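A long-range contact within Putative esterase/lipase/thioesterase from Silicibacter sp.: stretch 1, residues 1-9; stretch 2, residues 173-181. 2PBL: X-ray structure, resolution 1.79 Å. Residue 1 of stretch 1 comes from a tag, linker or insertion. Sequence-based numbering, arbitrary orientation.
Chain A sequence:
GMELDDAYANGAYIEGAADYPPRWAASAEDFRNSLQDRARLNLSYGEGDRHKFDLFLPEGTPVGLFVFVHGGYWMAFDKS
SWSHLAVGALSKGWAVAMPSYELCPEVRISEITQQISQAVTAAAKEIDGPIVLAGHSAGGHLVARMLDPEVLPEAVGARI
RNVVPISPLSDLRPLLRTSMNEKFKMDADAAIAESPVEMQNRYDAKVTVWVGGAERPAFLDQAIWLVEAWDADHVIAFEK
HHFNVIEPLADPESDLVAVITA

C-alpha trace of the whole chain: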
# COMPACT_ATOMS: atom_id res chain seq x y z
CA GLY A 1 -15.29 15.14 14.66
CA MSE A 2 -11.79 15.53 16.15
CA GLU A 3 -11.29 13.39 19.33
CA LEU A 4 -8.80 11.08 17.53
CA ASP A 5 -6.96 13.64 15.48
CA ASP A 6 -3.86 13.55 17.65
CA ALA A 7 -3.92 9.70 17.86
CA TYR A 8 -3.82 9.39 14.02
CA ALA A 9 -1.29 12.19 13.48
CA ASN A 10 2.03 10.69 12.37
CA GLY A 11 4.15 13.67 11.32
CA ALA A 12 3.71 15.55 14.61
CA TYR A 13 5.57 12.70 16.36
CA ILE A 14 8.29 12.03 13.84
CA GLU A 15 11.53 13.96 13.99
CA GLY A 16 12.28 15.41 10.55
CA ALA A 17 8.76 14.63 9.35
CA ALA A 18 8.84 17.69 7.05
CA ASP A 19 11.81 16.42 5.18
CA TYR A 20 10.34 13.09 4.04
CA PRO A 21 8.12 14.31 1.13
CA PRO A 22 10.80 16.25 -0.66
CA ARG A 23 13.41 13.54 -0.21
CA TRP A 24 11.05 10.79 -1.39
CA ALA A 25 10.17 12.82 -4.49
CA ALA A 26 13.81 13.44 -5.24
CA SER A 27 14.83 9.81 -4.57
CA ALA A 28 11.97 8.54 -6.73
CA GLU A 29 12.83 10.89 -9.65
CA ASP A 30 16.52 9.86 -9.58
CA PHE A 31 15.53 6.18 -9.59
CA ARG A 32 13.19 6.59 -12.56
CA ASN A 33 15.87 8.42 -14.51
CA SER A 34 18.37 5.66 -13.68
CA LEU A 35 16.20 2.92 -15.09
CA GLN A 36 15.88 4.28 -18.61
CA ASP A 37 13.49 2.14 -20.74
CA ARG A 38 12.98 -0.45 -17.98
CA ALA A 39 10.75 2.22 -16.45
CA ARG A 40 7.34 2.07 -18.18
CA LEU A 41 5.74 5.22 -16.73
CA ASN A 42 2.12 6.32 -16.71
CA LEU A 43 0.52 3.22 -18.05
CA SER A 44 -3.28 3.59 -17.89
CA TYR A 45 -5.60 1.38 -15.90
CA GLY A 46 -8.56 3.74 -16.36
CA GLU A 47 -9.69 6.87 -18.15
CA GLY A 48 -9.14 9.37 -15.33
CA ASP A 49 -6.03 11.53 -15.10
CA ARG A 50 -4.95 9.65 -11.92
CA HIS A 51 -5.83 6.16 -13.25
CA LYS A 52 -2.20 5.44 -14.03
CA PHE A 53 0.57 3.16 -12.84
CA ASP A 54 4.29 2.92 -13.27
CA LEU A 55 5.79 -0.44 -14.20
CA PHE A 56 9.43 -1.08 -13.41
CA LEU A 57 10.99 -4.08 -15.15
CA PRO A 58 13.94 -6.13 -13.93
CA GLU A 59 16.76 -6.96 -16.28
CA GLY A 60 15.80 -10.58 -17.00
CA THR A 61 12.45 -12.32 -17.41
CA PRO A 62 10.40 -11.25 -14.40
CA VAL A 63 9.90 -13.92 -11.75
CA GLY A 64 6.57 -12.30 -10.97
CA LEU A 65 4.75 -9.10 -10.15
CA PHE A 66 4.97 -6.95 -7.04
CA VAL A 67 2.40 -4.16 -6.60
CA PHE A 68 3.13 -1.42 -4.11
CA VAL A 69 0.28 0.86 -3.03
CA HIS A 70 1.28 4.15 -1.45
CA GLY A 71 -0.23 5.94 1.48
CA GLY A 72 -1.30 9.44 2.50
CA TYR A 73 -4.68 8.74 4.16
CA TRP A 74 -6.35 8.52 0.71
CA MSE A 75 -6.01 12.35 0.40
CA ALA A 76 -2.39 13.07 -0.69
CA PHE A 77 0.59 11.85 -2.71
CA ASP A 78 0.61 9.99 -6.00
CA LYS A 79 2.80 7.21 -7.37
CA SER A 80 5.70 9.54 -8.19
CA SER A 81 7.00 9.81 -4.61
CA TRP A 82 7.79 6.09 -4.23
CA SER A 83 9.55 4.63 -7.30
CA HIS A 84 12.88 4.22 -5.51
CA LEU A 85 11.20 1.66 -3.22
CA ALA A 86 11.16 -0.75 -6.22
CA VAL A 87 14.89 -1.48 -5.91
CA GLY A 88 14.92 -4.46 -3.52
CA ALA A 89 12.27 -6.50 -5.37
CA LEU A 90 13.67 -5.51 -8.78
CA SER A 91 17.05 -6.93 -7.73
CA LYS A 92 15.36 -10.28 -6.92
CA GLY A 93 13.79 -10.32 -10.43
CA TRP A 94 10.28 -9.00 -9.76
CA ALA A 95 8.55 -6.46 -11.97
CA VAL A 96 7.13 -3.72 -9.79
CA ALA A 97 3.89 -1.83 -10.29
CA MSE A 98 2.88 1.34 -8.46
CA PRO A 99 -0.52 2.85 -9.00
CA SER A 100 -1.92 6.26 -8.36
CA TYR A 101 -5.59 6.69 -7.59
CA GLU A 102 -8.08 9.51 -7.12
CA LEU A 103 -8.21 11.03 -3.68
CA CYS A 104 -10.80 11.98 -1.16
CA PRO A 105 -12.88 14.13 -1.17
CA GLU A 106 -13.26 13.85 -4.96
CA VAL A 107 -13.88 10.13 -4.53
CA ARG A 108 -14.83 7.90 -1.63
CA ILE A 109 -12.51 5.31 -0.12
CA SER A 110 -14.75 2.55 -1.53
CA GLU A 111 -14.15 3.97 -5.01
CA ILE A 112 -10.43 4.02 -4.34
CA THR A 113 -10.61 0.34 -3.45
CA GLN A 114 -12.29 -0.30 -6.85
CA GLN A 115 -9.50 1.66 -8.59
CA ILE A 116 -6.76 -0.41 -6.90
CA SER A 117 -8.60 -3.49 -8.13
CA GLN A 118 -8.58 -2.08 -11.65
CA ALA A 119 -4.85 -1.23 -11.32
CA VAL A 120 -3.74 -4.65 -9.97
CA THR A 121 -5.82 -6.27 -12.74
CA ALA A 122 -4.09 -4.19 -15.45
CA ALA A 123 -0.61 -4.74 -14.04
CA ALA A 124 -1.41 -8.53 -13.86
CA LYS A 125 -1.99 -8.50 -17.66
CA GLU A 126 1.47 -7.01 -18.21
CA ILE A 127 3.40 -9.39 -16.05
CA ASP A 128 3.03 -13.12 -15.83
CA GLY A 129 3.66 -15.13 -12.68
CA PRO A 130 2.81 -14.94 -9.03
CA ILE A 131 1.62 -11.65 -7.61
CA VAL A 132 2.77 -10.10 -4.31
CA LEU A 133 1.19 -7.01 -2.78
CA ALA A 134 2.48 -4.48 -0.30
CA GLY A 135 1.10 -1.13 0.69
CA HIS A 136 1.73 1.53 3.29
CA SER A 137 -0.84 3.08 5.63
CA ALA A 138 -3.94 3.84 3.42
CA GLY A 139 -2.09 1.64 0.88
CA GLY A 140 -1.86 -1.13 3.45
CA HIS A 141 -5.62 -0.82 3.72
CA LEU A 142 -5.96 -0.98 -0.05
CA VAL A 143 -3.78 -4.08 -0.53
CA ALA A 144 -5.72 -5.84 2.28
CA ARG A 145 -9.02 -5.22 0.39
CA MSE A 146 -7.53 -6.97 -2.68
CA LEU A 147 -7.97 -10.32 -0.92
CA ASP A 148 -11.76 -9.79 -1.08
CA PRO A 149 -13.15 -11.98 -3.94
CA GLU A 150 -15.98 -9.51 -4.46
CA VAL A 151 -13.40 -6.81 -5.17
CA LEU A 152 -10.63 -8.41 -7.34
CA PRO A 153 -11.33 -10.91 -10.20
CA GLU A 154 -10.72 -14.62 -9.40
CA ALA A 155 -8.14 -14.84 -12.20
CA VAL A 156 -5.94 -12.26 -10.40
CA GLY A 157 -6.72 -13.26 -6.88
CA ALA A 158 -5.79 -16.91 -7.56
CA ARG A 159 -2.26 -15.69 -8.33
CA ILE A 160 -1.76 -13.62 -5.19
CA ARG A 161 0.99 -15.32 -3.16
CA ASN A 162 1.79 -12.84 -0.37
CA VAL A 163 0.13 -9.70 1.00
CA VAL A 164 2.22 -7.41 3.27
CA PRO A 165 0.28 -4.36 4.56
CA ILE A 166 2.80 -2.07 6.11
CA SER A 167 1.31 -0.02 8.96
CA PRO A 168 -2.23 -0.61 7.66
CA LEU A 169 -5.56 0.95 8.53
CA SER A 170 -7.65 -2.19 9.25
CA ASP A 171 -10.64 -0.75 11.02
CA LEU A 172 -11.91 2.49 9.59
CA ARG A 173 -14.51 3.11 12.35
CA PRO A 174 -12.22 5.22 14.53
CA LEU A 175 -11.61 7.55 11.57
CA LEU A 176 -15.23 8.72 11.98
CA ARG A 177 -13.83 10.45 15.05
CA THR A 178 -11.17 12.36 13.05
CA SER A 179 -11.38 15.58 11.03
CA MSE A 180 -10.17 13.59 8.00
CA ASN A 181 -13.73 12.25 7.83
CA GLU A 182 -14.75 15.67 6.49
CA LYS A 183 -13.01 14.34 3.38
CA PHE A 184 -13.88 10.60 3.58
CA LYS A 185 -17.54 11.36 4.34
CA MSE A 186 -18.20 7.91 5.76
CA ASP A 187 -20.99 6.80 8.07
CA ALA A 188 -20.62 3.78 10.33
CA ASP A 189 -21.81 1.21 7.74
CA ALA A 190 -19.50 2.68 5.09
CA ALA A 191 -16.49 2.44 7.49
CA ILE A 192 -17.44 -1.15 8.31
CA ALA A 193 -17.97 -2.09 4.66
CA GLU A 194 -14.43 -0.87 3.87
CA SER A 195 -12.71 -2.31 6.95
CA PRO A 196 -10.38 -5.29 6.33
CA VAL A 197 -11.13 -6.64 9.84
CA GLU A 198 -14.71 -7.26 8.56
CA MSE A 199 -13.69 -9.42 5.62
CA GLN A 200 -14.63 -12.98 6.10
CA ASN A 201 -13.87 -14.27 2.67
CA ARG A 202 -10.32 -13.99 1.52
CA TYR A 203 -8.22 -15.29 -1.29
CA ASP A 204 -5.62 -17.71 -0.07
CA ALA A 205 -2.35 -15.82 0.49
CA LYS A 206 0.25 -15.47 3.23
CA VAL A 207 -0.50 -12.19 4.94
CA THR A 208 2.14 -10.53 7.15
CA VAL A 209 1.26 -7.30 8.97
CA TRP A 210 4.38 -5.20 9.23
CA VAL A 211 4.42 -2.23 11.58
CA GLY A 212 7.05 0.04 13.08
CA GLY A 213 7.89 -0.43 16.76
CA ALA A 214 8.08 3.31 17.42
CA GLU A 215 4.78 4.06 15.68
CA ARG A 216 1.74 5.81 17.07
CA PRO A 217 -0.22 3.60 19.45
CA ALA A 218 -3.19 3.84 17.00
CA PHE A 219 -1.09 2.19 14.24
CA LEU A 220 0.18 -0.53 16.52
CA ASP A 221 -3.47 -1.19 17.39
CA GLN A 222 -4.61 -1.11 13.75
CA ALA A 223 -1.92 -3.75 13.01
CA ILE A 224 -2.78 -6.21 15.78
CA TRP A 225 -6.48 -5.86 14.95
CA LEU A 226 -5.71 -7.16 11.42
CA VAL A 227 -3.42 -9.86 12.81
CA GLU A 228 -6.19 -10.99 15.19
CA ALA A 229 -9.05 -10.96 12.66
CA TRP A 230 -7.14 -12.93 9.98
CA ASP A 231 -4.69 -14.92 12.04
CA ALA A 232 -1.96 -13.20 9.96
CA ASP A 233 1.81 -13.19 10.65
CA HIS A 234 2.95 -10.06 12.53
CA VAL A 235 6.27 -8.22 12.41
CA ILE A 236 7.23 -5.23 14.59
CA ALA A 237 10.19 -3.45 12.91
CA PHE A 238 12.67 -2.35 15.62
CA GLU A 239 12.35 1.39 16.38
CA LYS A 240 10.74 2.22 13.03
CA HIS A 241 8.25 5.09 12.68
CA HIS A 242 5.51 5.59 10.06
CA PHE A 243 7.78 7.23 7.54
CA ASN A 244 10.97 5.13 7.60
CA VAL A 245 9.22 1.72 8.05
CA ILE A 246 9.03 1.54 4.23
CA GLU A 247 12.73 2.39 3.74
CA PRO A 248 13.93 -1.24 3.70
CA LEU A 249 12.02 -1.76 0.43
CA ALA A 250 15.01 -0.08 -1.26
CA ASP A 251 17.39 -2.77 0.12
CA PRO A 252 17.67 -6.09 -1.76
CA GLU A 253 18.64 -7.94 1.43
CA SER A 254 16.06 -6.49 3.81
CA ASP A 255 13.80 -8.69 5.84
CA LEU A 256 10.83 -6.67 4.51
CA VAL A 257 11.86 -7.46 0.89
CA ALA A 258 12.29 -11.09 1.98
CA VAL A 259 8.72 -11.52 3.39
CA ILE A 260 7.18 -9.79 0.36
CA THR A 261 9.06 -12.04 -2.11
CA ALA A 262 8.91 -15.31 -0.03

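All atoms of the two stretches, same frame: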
# COMPACT_ATOMS: atom_id res chain seq x y z
N GLY A 1 -15.57 13.70 14.83
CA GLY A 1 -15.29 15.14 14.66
C GLY A 1 -13.82 15.45 14.73
O GLY A 1 -13.25 15.88 13.74
N MSE A 2 -13.22 15.26 15.92
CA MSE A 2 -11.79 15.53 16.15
C MSE A 2 -11.11 14.85 17.37
O MSE A 2 -9.91 15.01 17.58
CB MSE A 2 -11.55 17.05 16.20
N GLU A 3 -11.84 14.08 18.17
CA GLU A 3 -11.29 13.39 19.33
C GLU A 3 -10.00 12.58 19.05
O GLU A 3 -9.06 12.61 19.84
CB GLU A 3 -12.40 12.47 19.89
CG GLU A 3 -12.00 11.50 20.98
N LEU A 4 -9.95 11.92 17.89
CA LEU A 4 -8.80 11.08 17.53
C LEU A 4 -7.82 11.69 16.56
O LEU A 4 -6.96 11.01 16.02
CB LEU A 4 -9.31 9.74 17.01
CG LEU A 4 -10.16 8.96 18.01
CD1 LEU A 4 -10.56 7.56 17.48
CD2 LEU A 4 -9.41 8.82 19.35
N ASP A 5 -7.89 13.00 16.35
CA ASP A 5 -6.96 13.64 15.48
C ASP A 5 -5.52 13.42 15.90
O ASP A 5 -4.67 13.08 15.08
CB ASP A 5 -7.25 15.15 15.39
CG ASP A 5 -8.45 15.45 14.55
OD1 ASP A 5 -9.03 14.49 13.99
OD2 ASP A 5 -8.81 16.63 14.43
N ASP A 6 -5.24 13.66 17.17
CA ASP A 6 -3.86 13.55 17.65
C ASP A 6 -3.35 12.10 17.56
O ASP A 6 -2.20 11.88 17.21
CB ASP A 6 -3.73 14.04 19.10
CG ASP A 6 -2.30 13.96 19.60
OD1 ASP A 6 -1.40 14.60 19.02
OD2 ASP A 6 -2.08 13.24 20.58
N ALA A 7 -4.21 11.14 17.90
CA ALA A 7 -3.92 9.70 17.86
C ALA A 7 -3.50 9.22 16.45
O ALA A 7 -2.56 8.43 16.32
CB ALA A 7 -5.12 8.93 18.32
N TYR A 8 -4.15 9.74 15.41
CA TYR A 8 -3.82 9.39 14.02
C TYR A 8 -2.80 10.31 13.32
O TYR A 8 -2.48 10.14 12.14
CB TYR A 8 -5.13 9.21 13.22
CG TYR A 8 -5.73 7.91 13.57
CD1 TYR A 8 -6.64 7.79 14.64
CD2 TYR A 8 -5.35 6.74 12.89
CE1 TYR A 8 -7.16 6.57 15.01
CE2 TYR A 8 -5.87 5.54 13.26
CZ TYR A 8 -6.77 5.44 14.32
OH TYR A 8 -7.27 4.23 14.72
N ALA A 9 -2.24 11.27 14.05
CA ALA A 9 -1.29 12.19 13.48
C ALA A 9 0.07 11.52 13.56
O ALA A 9 0.53 11.20 14.67
CB ALA A 9 -1.30 13.50 14.26
N ARG A 173 -13.54 2.48 11.43
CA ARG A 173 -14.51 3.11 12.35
C ARG A 173 -13.94 4.27 13.18
O ARG A 173 -14.56 5.32 13.30
CB ARG A 173 -15.10 2.10 13.30
CG ARG A 173 -16.04 1.05 12.69
CD ARG A 173 -16.12 -0.03 13.76
NE ARG A 173 -16.95 -1.17 13.42
CZ ARG A 173 -16.52 -2.41 13.16
NH1 ARG A 173 -17.44 -3.33 12.88
NH2 ARG A 173 -15.23 -2.77 13.18
N PRO A 174 -12.74 4.09 13.73
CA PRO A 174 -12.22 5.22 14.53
C PRO A 174 -11.94 6.48 13.72
O PRO A 174 -11.83 7.55 14.30
CB PRO A 174 -10.92 4.66 15.13
CG PRO A 174 -10.97 3.21 14.92
CD PRO A 174 -11.79 2.97 13.72
N LEU A 175 -11.82 6.37 12.39
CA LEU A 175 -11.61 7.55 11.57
C LEU A 175 -12.82 8.46 11.50
O LEU A 175 -12.68 9.62 11.11
CB LEU A 175 -11.18 7.20 10.15
CG LEU A 175 -9.93 6.34 10.05
CD1 LEU A 175 -9.65 6.10 8.59
CD2 LEU A 175 -8.75 7.05 10.73
N LEU A 176 -13.99 7.95 11.90
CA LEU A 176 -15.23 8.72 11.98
C LEU A 176 -15.09 9.77 13.08
O LEU A 176 -15.79 10.77 13.09
CB LEU A 176 -16.42 7.82 12.27
CG LEU A 176 -16.65 6.64 11.30
CD1 LEU A 176 -17.95 5.95 11.65
CD2 LEU A 176 -16.63 7.05 9.85
N ARG A 177 -14.15 9.52 13.98
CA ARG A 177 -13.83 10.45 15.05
C ARG A 177 -12.57 11.27 14.76
O ARG A 177 -11.90 11.70 15.67
CB ARG A 177 -13.77 9.67 16.36
CG ARG A 177 -15.04 8.91 16.65
CD ARG A 177 -15.19 8.69 18.13
NE ARG A 177 -14.12 7.85 18.66
CZ ARG A 177 -13.50 8.02 19.84
NH1 ARG A 177 -13.74 9.07 20.63
NH2 ARG A 177 -12.56 7.17 20.19
N THR A 178 -12.27 11.51 13.47
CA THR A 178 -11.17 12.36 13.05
C THR A 178 -11.68 13.39 12.02
O THR A 178 -12.62 13.13 11.25
CB THR A 178 -10.00 11.58 12.40
OG1 THR A 178 -10.37 11.14 11.07
CG2 THR A 178 -9.54 10.40 13.28
N SER A 179 -11.04 14.55 11.98
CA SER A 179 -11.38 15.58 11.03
C SER A 179 -11.19 15.13 9.58
O SER A 179 -11.75 15.73 8.67
CB SER A 179 -10.52 16.81 11.28
OG SER A 179 -10.65 17.24 12.63
N MSE A 180 -10.38 14.09 9.36
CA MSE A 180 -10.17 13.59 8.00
C MSE A 180 -11.47 13.04 7.45
O MSE A 180 -11.63 12.95 6.22
CB MSE A 180 -9.11 12.51 7.99
CG MSE A 180 -7.72 12.99 8.31
SE MSE A 180 -6.51 11.45 8.25
CE MSE A 180 -6.98 10.67 9.84
N ASN A 181 -12.43 12.72 8.32
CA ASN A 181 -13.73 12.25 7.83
C ASN A 181 -14.57 13.34 7.12
O ASN A 181 -15.57 13.02 6.45
CB ASN A 181 -14.55 11.60 8.89
CG ASN A 181 -15.60 10.66 8.29
OD1 ASN A 181 -15.33 9.95 7.31
ND2 ASN A 181 -16.77 10.62 8.89

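The N-terminal stretch packs against residues 173-181; both are irregular and rich in turns, and they are brought closest where the CA of Met2 lies 4.5 Å from the CA of Thr178. No sheet joins them; each offers bumps and hollows made by its turns. The type I turn from Met2 to Asp5 sets the backbone N of Leu4 against Arg177 O, giving a well-aligned hydrogen bond of 3.0 Å. Gly1, a tag residue, adds a weak one from its N to Leu176 O at 3.4 Å.

At the end of this turn, Asp5 binds Ser179. Its carboxylate reaches Ser179 with both oxygens: Ser179 N donates to Asp5 OD1 at 2.8 Å, and Ser179 OG donates to Asp5 OD2 at 2.6 Å. A short, forked acid suits a place where a backbone NH and a hydroxyl lie side by side.

Leu4 is the central bump. Its CD1 rests 3.7 Å from Pro174 CB, its CB lies 3.8 Å from Thr178 CG2, and its CD2 sits over one face of the Arg177 guanidinium, so the branched end lies between Pro174 and the Arg177 guanidinium, while CB, nearer the backbone, meets the Thr178 methyl. The p rotamer of Thr178 puts its methyl against Leu4 and leaves OG1 donating to Leu175 O of its own stretch at 2.8 Å.

Tyr8 supplies a broad, flat surface. Leu175 CD2 stands over one face, 4.1 Å from the ring centroid and only 12° off the normal, a CH-pi contact in which a methyl meets the pi cloud. Pro174 CB approaches obliquely, 4.2 Å from Tyr8 CE1, while the selenomethionine Met180 is extended at chi2 and bends at chi3, with CE 4.1 Å from Tyr8 CB. The phenolic OH is hydrogen-bonded elsewhere in the structure, so the ring can lie among apolar groups without leaving its polar end unsatisfied.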